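Local structure of Xcc1710-like domain-containing protein (Bordetella parapertussis 12822, 3CPK) at residues V91-T96 / G117-D122. The protein is of unknown function and belongs to the Xcc1710-like (DUF498/DUF598) family. Numbering follows the deposited sequence.
Sequences VLLVGT and GVEAMD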
loop_
_atom_site.group_PDB
_atom_site.type_symbol
_atom_site.label_atom_id
_atom_site.label_comp_id
_atom_site.label_asym_id
_atom_site.label_seq_id
_atom_site.Cartn_x
_atom_site.Cartn_y
_atom_site.Cartn_z
ATOM N N VAL A 91 -2.076 -4.850 8.812
ATOM C CA VAL A 91 -0.811 -4.660 8.119
ATOM C C VAL A 91 -0.824 -3.522 7.101
ATOM O O VAL A 91 -1.811 -3.330 6.388
ATOM C CB VAL A 91 -0.443 -5.942 7.322
ATOM C CG1 VAL A 91 1.035 -5.944 6.962
ATOM C CG2 VAL A 91 -0.824 -7.178 8.113
ATOM N N LEU A 92 0.268 -2.766 7.043
ATOM C CA LEU A 92 0.400 -1.726 6.039
ATOM C C LEU A 92 1.494 -2.220 5.108
ATOM O O LEU A 92 2.666 -2.294 5.481
ATOM C CB LEU A 92 0.818 -0.371 6.611
ATOM C CG LEU A 92 1.264 0.596 5.490
ATOM C CD1 LEU A 92 0.181 0.697 4.414
ATOM C CD2 LEU A 92 1.572 1.969 6.059
ATOM N N LEU A 93 1.088 -2.592 3.905
ATOM C CA LEU A 93 2.007 -3.066 2.889
ATOM C C LEU A 93 2.549 -1.849 2.166
ATOM O O LEU A 93 1.796 -0.935 1.833
ATOM C CB LEU A 93 1.268 -3.953 1.886
ATOM C CG LEU A 93 1.131 -5.462 2.090
ATOM C CD1 LEU A 93 1.176 -5.828 3.560
ATOM C CD2 LEU A 93 -0.158 -5.914 1.440
ATOM N N VAL A 94 3.851 -1.831 1.932
ATOM C CA VAL A 94 4.453 -0.720 1.221
ATOM C C VAL A 94 5.258 -1.215 0.015
ATOM O O VAL A 94 6.248 -1.947 0.161
ATOM C CB VAL A 94 5.356 0.108 2.148
ATOM C CG1 VAL A 94 5.895 1.335 1.395
ATOM C CG2 VAL A 94 4.565 0.536 3.371
ATOM N N GLY A 95 4.793 -0.832 -1.176
ATOM C CA GLY A 95 5.458 -1.203 -2.414
ATOM C C GLY A 95 6.460 -0.126 -2.759
ATOM O O GLY A 95 6.094 0.967 -3.169
ATOM N N THR A 96 7.734 -0.438 -2.579
ATOM C CA THR A 96 8.807 0.511 -2.828
ATOM C C THR A 96 9.306 0.488 -4.260
ATOM O O THR A 96 10.471 0.782 -4.538
ATOM C CB THR A 96 9.979 0.255 -1.856
ATOM O OG1 THR A 96 10.487 -1.080 -2.026
ATOM C CG2 THR A 96 9.487 0.418 -0.427
ATOM N N GLY A 117 1.579 -3.230 11.853
ATOM C CA GLY A 117 2.825 -3.765 11.337
ATOM C C GLY A 117 2.978 -3.423 9.872
ATOM O O GLY A 117 2.021 -3.534 9.107
ATOM N N VAL A 118 4.174 -3.006 9.472
ATOM C CA VAL A 118 4.405 -2.644 8.082
ATOM C C VAL A 118 5.418 -3.536 7.383
ATOM O O VAL A 118 6.358 -4.036 7.987
ATOM C CB VAL A 118 4.816 -1.145 7.953
ATOM C CG1 VAL A 118 4.904 -0.514 9.316
ATOM C CG2 VAL A 118 6.128 -1.001 7.199
ATOM N N GLU A 119 5.209 -3.724 6.090
ATOM C CA GLU A 119 6.073 -4.562 5.287
ATOM C C GLU A 119 6.367 -3.897 3.954
ATOM O O GLU A 119 5.453 -3.623 3.179
ATOM C CB GLU A 119 5.389 -5.902 5.047
ATOM C CG GLU A 119 4.864 -6.533 6.319
ATOM C CD GLU A 119 4.254 -7.900 6.085
ATOM O OE1 GLU A 119 4.701 -8.592 5.143
ATOM O OE2 GLU A 119 3.346 -8.288 6.852
ATOM N N ALA A 120 7.643 -3.637 3.692
ATOM C CA ALA A 120 8.047 -3.019 2.440
ATOM C C ALA A 120 8.542 -4.123 1.524
ATOM O O ALA A 120 9.144 -5.079 1.980
ATOM C CB ALA A 120 9.142 -2.014 2.689
HETATM N N MSE A 121 8.257 -4.006 0.236
HETATM C CA MSE A 121 8.694 -4.999 -0.733
HETATM C C MSE A 121 8.514 -4.360 -2.087
HETATM O O MSE A 121 7.883 -3.310 -2.187
HETATM C CB MSE A 121 7.846 -6.271 -0.620
HETATM C CG MSE A 121 6.337 -6.033 -0.681
HETATM SE SE MSE A 121 5.275 -7.616 -0.296
HETATM C CE MSE A 121 5.366 -7.534 1.655
ATOM N N ASP A 122 9.072 -4.967 -3.128
ATOM C CA ASP A 122 8.915 -4.407 -4.459
ATOM C C ASP A 122 7.416 -4.313 -4.709
ATOM O O ASP A 122 6.635 -5.092 -4.164
ATOM C CB ASP A 122 9.589 -5.298 -5.509
ATOM C CG ASP A 122 9.055 -6.699 -5.513
ATOM O OD1 ASP A 122 9.379 -7.461 -4.577
ATOM O OD2 ASP A 122 8.298 -7.038 -6.448
#
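Leu92, Val94, Val118 and Ala120 form the apolar centre, on the face of the sheet that helix 105-112 and the loop residue Leu103 cover. Leu92 and Val118 sit abreast, their CB atoms 4.3 Å apart, and Val94 reaches diagonally back to Val118, CG2 to CG2. That methyl lies beside the backbone N because CG1 stands anti to it (chi1 -176°). Branched valines suit extended backbone, while Ala120 offers a single methyl, CB, which Thr96 CG2 approaches at 4.0 Å. Leu111 packs on both Leu92 and Val118, tying the helix to the two strands.

The other face carries Val91, Leu93, Glu119 and Met121. Leu93 and selenomethionine Met121 pack against helix 123-135, the long, flexible Met121 chain being bent at chi3 (81°). Val91 and Glu119 lie askew to each other: Val91 CG1 comes nearest the carboxylate oxygen Glu119 OE2, at 3.3 Å, with Glu119 CG and CD alongside the same methyl at 3.9 Å. The glutamate is exposed, which suits its charge.

Between the faces, five backbone hydrogen bonds join the strands. Leu92 N donates to Gly117 O at 2.8 Å, and Leu92 O accepts from Glu119 N at 3.0 Å. Val94 N then donates to Glu119 O at 2.7 Å; Met121 donates to Val94 O and accepts from Thr96 N. Leu92 and Val94 thus each bond two different residues opposite, as parallel pairing requires. Gly95 CA, 3.2 Å from Met121 O, makes one of the CA-H...O contacts that accompany these bonds. At the polar end Thr96 OG1 bonds to Arg99 O, and Asp122 OD2, from the N-cap position of helix 123-135, accepts a weak bond from Ala125 N.

The parallel pair, with helix 105-112 in the connection, is a beta-alpha-beta crossover, here joining inner strand 91-95 to edge strand 117-121 of a mixed sheet.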